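Local coordinates for Rv1989c (MbcT) (Mycobacterium tuberculosis, PDB 6FKG), which degrades NAD(+) by phosphorolysis as the toxin of a type II toxin-antitoxin pair, causing cell death unless neutralised by its cognate antitoxin MbcA, at residues Gln11-Arg16 with Glu111-Glu116; Leu102-Pro107 with Gln129-Ala134; Gly142-Val145 with Gly150-Leu153. All blocks are in the same frame, centred on the assembly; numbering follows the deposited sequence.

Interaction 1 (Gln11-Arg16 with Glu111-Glu116); sequences QRIDAR and EAVGLE
Arg12, Ile13 and Arg16 of helix 7-16 meet Ala112 and Val113, where helix 107-112 ends. The two arginines reach Ala112 with different parts. The Arg12 chain is bent at chi2 and chi3. Arg12 NH1 comes to 3.1 Å from Ala112 O, but the angle is too poor for a hydrogen bond. Arg16 touches the methyl of Ala112 instead. Arg16 CD lies 3.9 Å from Ala112 CB, and Arg16 NH1 is 4.0 Å from that CB.

Ile13 and Val113 form the apolar half. Their side chains cross at about a right angle, with Ile13 CG1 3.8 Å from Val113 CG1. In both residues CG1 stands beside the backbone N (chi1 -72° in Ile13 and -60° in Val113), and these two branches make the contact. Ile13 also packs on Val131 and Ala134 of helix 126-137.

Past Val113 the chain turns through Gly114, the C-prime residue of a Schellman motif. Leu115 N bonds to Arg110 O, and Gly114 N bonds to Glu111 O at 3.2 Å. Glu111 OE2 makes a salt bridge to Arg39 of an MbcA chain, and Gly114 O accepts a hydrogen bond from Gln48 of that antitoxin chain.

The contact thus joins the N-terminal helix to a helix end mainly by apolar touch, with no hydrogen bond across. The Arg12 guanidinium near Ala112 O probably adds a modest electrostatic attraction to the carbonyls at that end.

Interaction 2 (Leu102-Pro107 with Gln129-Ala134); sequences LDLTTP and QAVGHA
A single methyl group carries this whole contact: CG1 of Val131 meets both Leu102 and Leu104. Val131 sits on helix 126-137. The two leucines belong to the end of strand 89-103 and the loop that follows. Leu104 CD1 comes to 3.8 Å from Val131 CG1, and these two side chains meet tip to tip. Leu102 arrives differently. The Leu102 side chain crosses that of Val131 at about a right angle, with Leu102 CD2 4.0 Å from Val131 CG1. The shared methyl lies anti to the backbone N of Val131 (chi1 171°), which points it at both leucines.

Only one residue, Asp103, separates the two leucines. Its side chain serves the turn instead of the helix. Asp103 OD1 accepts Thr105 N at 3.0 Å, which makes an Asx turn. The N-H comes from above the carboxylate plane, 38° out of it. Thr105 OG1 donates to Asp103 OD1 at 2.6 Å, on the syn lone pair of that carboxylate oxygen. Two bonds from one residue therefore grip Asp103 OD1 and fix the chain as it leaves the strand. Just beyond, Thr106 is the N-cap of helix 107-112, and its OG1 accepts from Ala109 N. Arg110 NH1 bonds to the carbonyl oxygens of Leu104 and Thr105.

The three touching residues are buried. Trp48 packs on Leu104, and Ile13 of helix 7-16 packs on Leu102 and Val131. On the helix, Val131 also meets Pro47 of an MbcA chain. No hydrogen bond joins the two segments. Helix 126-137 is thus held against the strand end and the loop after it by dispersion and exclusion of water, while polar bonds set the shape of the turn.

Interaction 3 (Gly142-Val145 with Gly150-Leu153); sequences GVLV and GVGL
Val145 and Gly152 form an antiparallel hydrogen-bonded pair in the beta hairpin of strands 142-147 and 150-156. Val145 N donates to Gly152 O at 2.8 Å, and Gly152 N donates back to Val145 O at 2.8 Å. Both bonds are nearly straight, with N-H...O angles of 168° and 163°. The next pair, Leu144 with Leu153, is non-hydrogen-bonded.

Weaker CA-H...O contacts sit beside these bonds, at the Leu144-Leu153 pair. Leu153 CA lies 3.5 Å from Val143 O, and Leu144 CA is 3.5 Å from Gly152 O. Gly152 O is therefore approached by both Val145 N and Leu144 CA.

Side-chain contacts lie on both faces of the sheet. On the face of Leu144 and Leu153, Leu144 CD1 reaches Leu153 CB at 4.2 Å. Leu144 also crosses Val151 obliquely, with its CG 3.7 Å from Val151 CG1. Trp21 of strand 19-30 packs on both leucines. The opposite face carries Val145. With chi1 -60° placing Val145 CG1 beside the backbone N, CG2 stands between the backbone N and the carbonyl carbon. Val145 CG2 lies 3.4 Å from Gly152 O. Gly152 has no side chain, and the Val145 methyl lies over its backbone, with Val145 CG2 3.6 Å from Gly152 C. Trp48 packs on Val145.

On its other edge, strand 142-147 runs parallel to strand 89-103, and the Leu144 backbone hydrogen-bonds to Leu102 and Leu104. The hairpin is thus built into the mixed sheet of the RES domain. Paired peptide bonds set its register and satisfy polar groups in a buried region, while apolar side chains cover both faces.

Interaction 2 connects the other two. Its centre lies about 7 Å from that of interaction 1 and about 9 Å from that of interaction 3. Ile13 CD1 of interaction 1 packs 3.5 Å from Ala134 CB, and Leu115 CD1 lies 3.9 Å from Val131 CG2. Interaction 3 meets interaction 2 through the sheet: Leu104 N lies 2.8 Å from Leu144 O, a probable hydrogen bond. Interactions 1 and 3 do not touch, and their nearest atoms are about 7 Å apart. MbcA blocks access to the toxin active site. Antitoxin chains touch the segments of interactions 1 and 2, but none touches those of interaction 3.

Interaction 1 (Gln11-Arg16 with Glu111-Glu116)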
ATOM      1  N   GLN B  11      32.761 -18.479   6.936  1.00 40.94           N
ATOM      2  CA  GLN B  11      33.768 -19.215   7.693  1.00 47.12           C
ATOM      3  C   GLN B  11      34.450 -20.253   6.815  1.00 45.12           C
ATOM      4  O   GLN B  11      35.676 -20.399   6.842  1.00 46.73           O
ATOM      5  CB  GLN B  11      33.149 -19.898   8.912  1.00 50.40           C
ATOM      6  CG  GLN B  11      34.173 -20.336   9.952  1.00 57.86           C
ATOM      7  CD  GLN B  11      34.652 -19.181  10.829  1.00 73.41           C
ATOM      8  OE1 GLN B  11      34.116 -18.073  10.769  1.00 71.32           O
ATOM      9  NE2 GLN B  11      35.660 -19.445  11.657  1.00 80.54           N
ATOM     10  N   ARG B  12      33.653 -20.971   6.030  1.00 42.53           N
ATOM     11  CA  ARG B  12      34.194 -22.020   5.174  1.00 44.34           C
ATOM     12  C   ARG B  12      35.124 -21.436   4.124  1.00 40.06           C
ATOM     13  O   ARG B  12      36.186 -21.990   3.856  1.00 43.48           O
ATOM     14  CB  ARG B  12      33.070 -22.805   4.502  1.00 43.48           C
ATOM     15  CG  ARG B  12      32.316 -23.709   5.446  1.00 53.46           C
ATOM     16  CD  ARG B  12      33.279 -24.521   6.287  1.00 64.31           C
ATOM     17  NE  ARG B  12      32.721 -25.818   6.643  1.00 80.00           N
ATOM     18  CZ  ARG B  12      32.602 -26.837   5.797  1.00 79.79           C
ATOM     19  NH1 ARG B  12      33.001 -26.711   4.536  1.00 73.86           N
ATOM     20  NH2 ARG B  12      32.079 -27.981   6.212  1.00 84.94           N
ATOM     21  N   ILE B  13      34.728 -20.318   3.526  1.00 36.60           N
ATOM     22  CA  ILE B  13      35.554 -19.702   2.497  1.00 38.45           C
ATOM     23  C   ILE B  13      36.860 -19.176   3.101  1.00 34.68           C
ATOM     24  O   ILE B  13      37.938 -19.363   2.529  1.00 40.53           O
ATOM     25  CB  ILE B  13      34.777 -18.584   1.767  1.00 37.86           C
ATOM     26  CG1 ILE B  13      33.713 -19.230   0.863  1.00 41.84           C
ATOM     27  CG2 ILE B  13      35.724 -17.708   0.944  1.00 35.97           C
ATOM     28  CD1 ILE B  13      32.704 -18.275   0.300  1.00 39.08           C
ATOM     29  N   ASP B  14      36.773 -18.540   4.264  1.00 38.27           N
ATOM     30  CA  ASP B  14      37.980 -18.104   4.974  1.00 40.32           C
ATOM     31  C   ASP B  14      38.929 -19.274   5.238  1.00 42.18           C
ATOM     32  O   ASP B  14      40.148 -19.145   5.088  1.00 42.73           O
ATOM     33  CB  ASP B  14      37.614 -17.428   6.301  1.00 39.97           C
ATOM     34  CG  ASP B  14      38.841 -17.017   7.108  1.00 42.61           C
ATOM     35  OD1 ASP B  14      39.386 -15.926   6.859  1.00 53.00           O
ATOM     36  OD2 ASP B  14      39.265 -17.788   7.991  1.00 52.55           O
ATOM     37  N   ALA B  15      38.363 -20.412   5.640  1.00 40.68           N
ATOM     38  CA  ALA B  15      39.146 -21.618   5.909  1.00 40.35           C
ATOM     39  C   ALA B  15      39.860 -22.106   4.656  1.00 46.03           C
ATOM     40  O   ALA B  15      40.982 -22.599   4.737  1.00 48.02           O
ATOM     41  CB  ALA B  15      38.255 -22.718   6.467  1.00 48.41           C
ATOM     42  N   ARG B  16      39.209 -21.983   3.501  1.00 38.46           N
ATOM     43  CA  ARG B  16      39.850 -22.346   2.233  1.00 47.27           C
ATOM     44  C   ARG B  16      41.053 -21.449   1.967  1.00 47.49           C
ATOM     45  O   ARG B  16      42.085 -21.903   1.472  1.00 47.06           O
ATOM     46  CB  ARG B  16      38.878 -22.236   1.054  1.00 47.22           C
ATOM     47  CG  ARG B  16      37.631 -23.096   1.139  1.00 50.85           C
ATOM     48  CD  ARG B  16      37.960 -24.569   1.054  1.00 54.11           C
ATOM     49  NE  ARG B  16      38.746 -24.911  -0.131  1.00 51.45           N
ATOM     50  CZ  ARG B  16      39.181 -26.140  -0.393  1.00 57.88           C
ATOM     51  NH1 ARG B  16      38.893 -27.128   0.441  1.00 53.39           N
ATOM     52  NH2 ARG B  16      39.901 -26.384  -1.482  1.00 57.99           N
ATOM     53  N   GLU B 111      32.857 -28.434  -3.616  1.00 47.51           N
ATOM     54  CA  GLU B 111      32.042 -29.165  -2.649  1.00 49.69           C
ATOM     55  C   GLU B 111      32.091 -28.505  -1.268  1.00 50.72           C
ATOM     56  O   GLU B 111      31.090 -28.464  -0.545  1.00 54.26           O
ATOM     57  CB  GLU B 111      32.499 -30.621  -2.557  1.00 55.33           C
ATOM     58  CG  GLU B 111      31.814 -31.425  -1.457  1.00 74.02           C
ATOM     59  CD  GLU B 111      30.296 -31.372  -1.539  1.00 84.78           C
ATOM     60  OE1 GLU B 111      29.750 -31.513  -2.655  1.00 89.65           O
ATOM     61  OE2 GLU B 111      29.649 -31.191  -0.484  1.00 85.15           O
ATOM     62  N   ALA B 112      33.258 -27.981  -0.910  1.00 50.18           N
ATOM     63  CA  ALA B 112      33.444 -27.348   0.390  1.00 51.53           C
ATOM     64  C   ALA B 112      32.592 -26.088   0.548  1.00 52.15           C
ATOM     65  O   ALA B 112      32.221 -25.732   1.672  1.00 49.19           O
ATOM     66  CB  ALA B 112      34.915 -27.019   0.607  1.00 57.48           C
ATOM     67  N   VAL B 113      32.275 -25.409  -0.559  1.00 45.47           N
ATOM     68  CA  VAL B 113      31.432 -24.212  -0.460  1.00 41.15           C
ATOM     69  C   VAL B 113      30.001 -24.438  -0.980  1.00 50.11           C
ATOM     70  O   VAL B 113      29.247 -23.487  -1.166  1.00 48.01           O
ATOM     71  CB  VAL B 113      32.075 -22.998  -1.200  1.00 41.52           C
ATOM     72  CG1 VAL B 113      33.440 -22.680  -0.591  1.00 47.00           C
ATOM     73  CG2 VAL B 113      32.201 -23.238  -2.713  1.00 40.41           C
ATOM     74  N   GLY B 114      29.636 -25.696  -1.219  1.00 46.10           N
ATOM     75  CA  GLY B 114      28.265 -26.045  -1.548  1.00 48.50           C
ATOM     76  C   GLY B 114      27.843 -25.873  -2.999  1.00 48.34           C
ATOM     77  O   GLY B 114      26.649 -25.827  -3.293  1.00 52.80           O
ATOM     78  N   LEU B 115      28.809 -25.789  -3.909  1.00 40.16           N
ATOM     79  CA  LEU B 115      28.494 -25.598  -5.323  1.00 45.73           C
ATOM     80  C   LEU B 115      28.651 -26.880  -6.127  1.00 50.84           C
ATOM     81  O   LEU B 115      29.479 -27.726  -5.807  1.00 52.61           O
ATOM     82  CB  LEU B 115      29.382 -24.522  -5.944  1.00 37.91           C
ATOM     83  CG  LEU B 115      29.288 -23.110  -5.373  1.00 38.62           C
ATOM     84  CD1 LEU B 115      30.330 -22.232  -6.052  1.00 36.52           C
ATOM     85  CD2 LEU B 115      27.880 -22.561  -5.542  1.00 39.99           C
ATOM     86  N   GLU B 116      27.850 -27.007  -7.178  1.00 47.16           N
ATOM     87  CA  GLU B 116      27.939 -28.138  -8.098  1.00 51.30           C
ATOM     88  C   GLU B 116      27.806 -27.594  -9.507  1.00 53.66           C
ATOM     89  O   GLU B 116      27.629 -26.392  -9.688  1.00 48.43           O
ATOM     90  CB  GLU B 116      26.866 -29.184  -7.805  1.00 51.01           C
ATOM     91  CG  GLU B 116      27.061 -29.894  -6.471  1.00 65.87           C
ATOM     92  CD  GLU B 116      26.283 -31.195  -6.370  1.00 88.09           C
ATOM     93  OE1 GLU B 116      25.271 -31.351  -7.088  1.00 90.88           O
ATOM     94  OE2 GLU B 116      26.693 -32.071  -5.576  1.00 96.40           O
TER

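Interaction 2 (Leu102-Pro107 with Gln129-Ala134)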
ATOM      1  N   LEU B 102      40.378 -17.049  -4.319  1.00 34.25           N
ATOM      2  CA  LEU B 102      39.726 -18.272  -3.883  1.00 36.67           C
ATOM      3  C   LEU B 102      39.760 -19.286  -5.028  1.00 39.87           C
ATOM      4  O   LEU B 102      39.213 -19.029  -6.100  1.00 36.15           O
ATOM      5  CB  LEU B 102      38.284 -17.992  -3.460  1.00 32.94           C
ATOM      6  CG  LEU B 102      37.491 -19.207  -2.964  1.00 35.41           C
ATOM      7  CD1 LEU B 102      38.059 -19.754  -1.656  1.00 33.59           C
ATOM      8  CD2 LEU B 102      36.033 -18.800  -2.794  1.00 35.48           C
ATOM      9  N   ASP B 103      40.409 -20.428  -4.812  1.00 37.07           N
ATOM     10  CA  ASP B 103      40.571 -21.409  -5.887  1.00 36.66           C
ATOM     11  C   ASP B 103      39.436 -22.420  -5.906  1.00 42.50           C
ATOM     12  O   ASP B 103      39.421 -23.344  -5.105  1.00 41.26           O
ATOM     13  CB  ASP B 103      41.905 -22.149  -5.749  1.00 35.85           C
ATOM     14  CG  ASP B 103      42.167 -23.107  -6.899  1.00 45.37           C
ATOM     15  OD1 ASP B 103      41.378 -23.144  -7.871  1.00 38.40           O
ATOM     16  OD2 ASP B 103      43.180 -23.822  -6.834  1.00 48.90           O
ATOM     17  N   LEU B 104      38.512 -22.261  -6.849  1.00 36.59           N
ATOM     18  CA  LEU B 104      37.387 -23.184  -6.968  1.00 34.71           C
ATOM     19  C   LEU B 104      37.515 -24.066  -8.215  1.00 43.11           C
ATOM     20  O   LEU B 104      36.514 -24.567  -8.729  1.00 39.56           O
ATOM     21  CB  LEU B 104      36.062 -22.409  -7.013  1.00 32.27           C
ATOM     22  CG  LEU B 104      35.780 -21.529  -5.792  1.00 34.05           C
ATOM     23  CD1 LEU B 104      34.411 -20.836  -5.910  1.00 34.18           C
ATOM     24  CD2 LEU B 104      35.871 -22.338  -4.507  1.00 40.39           C
ATOM     25  N   THR B 105      38.740 -24.259  -8.697  1.00 41.05           N
ATOM     26  CA  THR B 105      38.939 -25.074  -9.896  1.00 41.75           C
ATOM     27  C   THR B 105      38.911 -26.564  -9.581  1.00 49.65           C
ATOM     28  O   THR B 105      38.766 -27.383 -10.488  1.00 58.24           O
ATOM     29  CB  THR B 105      40.260 -24.720 -10.618  1.00 38.39           C
ATOM     30  OG1 THR B 105      41.363 -24.942  -9.736  1.00 39.94           O
ATOM     31  CG2 THR B 105      40.237 -23.241 -11.066  1.00 38.79           C
ATOM     32  N   THR B 106      39.028 -26.928  -8.305  1.00 47.28           N
ATOM     33  CA  THR B 106      38.962 -28.341  -7.934  1.00 53.41           C
ATOM     34  C   THR B 106      37.558 -28.696  -7.452  1.00 56.17           C
ATOM     35  O   THR B 106      36.851 -27.846  -6.910  1.00 48.76           O
ATOM     36  CB  THR B 106      39.981 -28.697  -6.833  1.00 57.27           C
ATOM     37  OG1 THR B 106      39.615 -28.049  -5.610  1.00 55.00           O
ATOM     38  CG2 THR B 106      41.383 -28.255  -7.244  1.00 52.79           C
ATOM     39  N   PRO B 107      37.139 -29.953  -7.661  1.00 57.38           N
ATOM     40  CA  PRO B 107      35.829 -30.392  -7.166  1.00 56.42           C
ATOM     41  C   PRO B 107      35.756 -30.396  -5.639  1.00 49.21           C
ATOM     42  O   PRO B 107      34.694 -30.115  -5.082  1.00 58.65           O
ATOM     43  CB  PRO B 107      35.700 -31.810  -7.733  1.00 62.84           C
ATOM     44  CG  PRO B 107      37.104 -32.254  -7.949  1.00 59.09           C
ATOM     45  CD  PRO B 107      37.833 -31.027  -8.392  1.00 57.25           C
ATOM     46  N   GLN B 129      26.837 -16.399  -6.795  1.00 30.04           N
ATOM     47  CA  GLN B 129      26.887 -14.994  -6.369  1.00 31.44           C
ATOM     48  C   GLN B 129      27.151 -14.862  -4.875  1.00 31.23           C
ATOM     49  O   GLN B 129      27.889 -13.979  -4.444  1.00 31.29           O
ATOM     50  CB  GLN B 129      25.591 -14.274  -6.735  1.00 31.74           C
ATOM     51  CG  GLN B 129      25.455 -14.008  -8.231  1.00 32.07           C
ATOM     52  CD  GLN B 129      24.150 -13.326  -8.581  1.00 36.37           C
ATOM     53  OE1 GLN B 129      23.099 -13.657  -8.033  1.00 35.90           O
ATOM     54  NE2 GLN B 129      24.211 -12.355  -9.485  1.00 33.68           N
ATOM     55  N   ALA B 130      26.551 -15.739  -4.078  1.00 32.51           N
ATOM     56  CA  ALA B 130      26.783 -15.708  -2.640  1.00 32.46           C
ATOM     57  C   ALA B 130      28.245 -16.003  -2.339  1.00 33.17           C
ATOM     58  O   ALA B 130      28.843 -15.390  -1.451  1.00 32.67           O
ATOM     59  CB  ALA B 130      25.886 -16.700  -1.928  1.00 33.81           C
ATOM     60  N   VAL B 131      28.823 -16.936  -3.092  1.00 29.62           N
ATOM     61  CA  VAL B 131      30.223 -17.289  -2.895  1.00 31.65           C
ATOM     62  C   VAL B 131      31.146 -16.126  -3.301  1.00 33.27           C
ATOM     63  O   VAL B 131      32.083 -15.783  -2.563  1.00 32.82           O
ATOM     64  CB  VAL B 131      30.587 -18.583  -3.678  1.00 32.74           C
ATOM     65  CG1 VAL B 131      32.083 -18.824  -3.660  1.00 37.83           C
ATOM     66  CG2 VAL B 131      29.851 -19.784  -3.079  1.00 31.90           C
ATOM     67  N   GLY B 132      30.887 -15.514  -4.455  1.00 28.82           N
ATOM     68  CA  GLY B 132      31.671 -14.353  -4.876  1.00 29.94           C
ATOM     69  C   GLY B 132      31.514 -13.201  -3.896  1.00 31.99           C
ATOM     70  O   GLY B 132      32.481 -12.513  -3.564  1.00 30.55           O
ATOM     71  N   HIS B 133      30.294 -12.991  -3.414  1.00 30.35           N
ATOM     72  CA  HIS B 133      30.042 -11.955  -2.418  1.00 29.86           C
ATOM     73  C   HIS B 133      30.911 -12.176  -1.182  1.00 35.71           C
ATOM     74  O   HIS B 133      31.553 -11.254  -0.685  1.00 31.16           O
ATOM     75  CB  HIS B 133      28.572 -11.949  -2.030  1.00 32.00           C
ATOM     76  CG  HIS B 133      28.188 -10.845  -1.094  1.00 35.33           C
ATOM     77  ND1 HIS B 133      26.982 -10.831  -0.425  1.00 46.58           N
ATOM     78  CD2 HIS B 133      28.827  -9.705  -0.738  1.00 36.48           C
ATOM     79  CE1 HIS B 133      26.901  -9.738   0.317  1.00 46.25           C
ATOM     80  NE2 HIS B 133      28.013  -9.042   0.148  1.00 36.86           N
ATOM     81  N   ALA B 134      30.932 -13.405  -0.686  1.00 31.03           N
ATOM     82  CA  ALA B 134      31.691 -13.711   0.528  1.00 33.78           C
ATOM     83  C   ALA B 134      33.197 -13.540   0.315  1.00 34.24           C
ATOM     84  O   ALA B 134      33.894 -13.042   1.196  1.00 33.57           O
ATOM     85  CB  ALA B 134      31.380 -15.128   1.002  1.00 34.62           C
TER

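Interaction 3 (Gly142-Val145 with Gly150-Leu153)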
ATOM      1  N   GLY B 142      39.941 -12.087  -5.749  1.00 33.12           N
ATOM      2  CA  GLY B 142      39.067 -12.623  -6.768  1.00 33.76           C
ATOM      3  C   GLY B 142      38.766 -14.087  -6.574  1.00 36.01           C
ATOM      4  O   GLY B 142      39.090 -14.674  -5.541  1.00 33.19           O
ATOM      5  N   VAL B 143      38.138 -14.681  -7.581  1.00 31.06           N
ATOM      6  CA  VAL B 143      37.770 -16.085  -7.502  1.00 27.92           C
ATOM      7  C   VAL B 143      38.172 -16.771  -8.806  1.00 30.90           C
ATOM      8  O   VAL B 143      37.885 -16.268  -9.897  1.00 30.39           O
ATOM      9  CB  VAL B 143      36.257 -16.273  -7.264  1.00 31.53           C
ATOM     10  CG1 VAL B 143      35.932 -17.764  -7.065  1.00 30.72           C
ATOM     11  CG2 VAL B 143      35.776 -15.438  -6.041  1.00 33.06           C
ATOM     12  N   LEU B 144      38.846 -17.910  -8.680  1.00 32.86           N
ATOM     13  CA  LEU B 144      39.237 -18.696  -9.833  1.00 33.88           C
ATOM     14  C   LEU B 144      38.244 -19.832  -9.961  1.00 39.81           C
ATOM     15  O   LEU B 144      38.030 -20.603  -9.011  1.00 32.83           O
ATOM     16  CB  LEU B 144      40.662 -19.219  -9.676  1.00 34.92           C
ATOM     17  CG  LEU B 144      41.407 -19.682 -10.921  1.00 38.60           C
ATOM     18  CD1 LEU B 144      41.723 -18.472 -11.797  1.00 35.07           C
ATOM     19  CD2 LEU B 144      42.671 -20.398 -10.477  1.00 41.58           C
ATOM     20  N   VAL B 145      37.625 -19.923 -11.132  1.00 36.04           N
ATOM     21  CA  VAL B 145      36.431 -20.731 -11.291  1.00 34.65           C
ATOM     22  C   VAL B 145      36.552 -21.616 -12.508  1.00 35.20           C
ATOM     23  O   VAL B 145      37.303 -21.308 -13.431  1.00 36.99           O
ATOM     24  CB  VAL B 145      35.162 -19.839 -11.430  1.00 32.74           C
ATOM     25  CG1 VAL B 145      34.972 -18.959 -10.198  1.00 36.72           C
ATOM     26  CG2 VAL B 145      35.235 -18.959 -12.705  1.00 34.60           C
ATOM     27  N   GLY B 150      37.413 -23.627 -20.151  1.00 41.47           N
ATOM     28  CA  GLY B 150      38.678 -23.677 -19.426  1.00 41.46           C
ATOM     29  C   GLY B 150      38.544 -23.113 -18.017  1.00 41.26           C
ATOM     30  O   GLY B 150      37.688 -23.556 -17.253  1.00 37.95           O
ATOM     31  N   VAL B 151      39.364 -22.124 -17.673  1.00 36.71           N
ATOM     32  CA  VAL B 151      39.314 -21.523 -16.331  1.00 33.55           C
ATOM     33  C   VAL B 151      38.944 -20.046 -16.402  1.00 33.92           C
ATOM     34  O   VAL B 151      39.418 -19.321 -17.273  1.00 34.04           O
ATOM     35  CB  VAL B 151      40.660 -21.698 -15.596  1.00 34.52           C
ATOM     36  CG1 VAL B 151      40.648 -20.951 -14.269  1.00 34.21           C
ATOM     37  CG2 VAL B 151      40.929 -23.178 -15.375  1.00 42.86           C
ATOM     38  N   GLY B 152      38.059 -19.614 -15.509  1.00 31.60           N
ATOM     39  CA  GLY B 152      37.674 -18.216 -15.418  1.00 31.12           C
ATOM     40  C   GLY B 152      38.241 -17.545 -14.187  1.00 34.27           C
ATOM     41  O   GLY B 152      38.528 -18.193 -13.174  1.00 33.24           O
ATOM     42  N   LEU B 153      38.436 -16.237 -14.290  1.00 33.80           N
ATOM     43  CA  LEU B 153      38.872 -15.432 -13.164  1.00 30.75           C
ATOM     44  C   LEU B 153      37.904 -14.276 -12.993  1.00 29.31           C
ATOM     45  O   LEU B 153      37.641 -13.531 -13.939  1.00 31.21           O
ATOM     46  CB  LEU B 153      40.289 -14.904 -13.382  1.00 34.10           C
ATOM     47  CG  LEU B 153      40.763 -13.864 -12.364  1.00 36.70           C
ATOM     48  CD1 LEU B 153      40.764 -14.438 -10.946  1.00 38.18           C
ATOM     49  CD2 LEU B 153      42.136 -13.333 -12.756  1.00 35.48           C
TER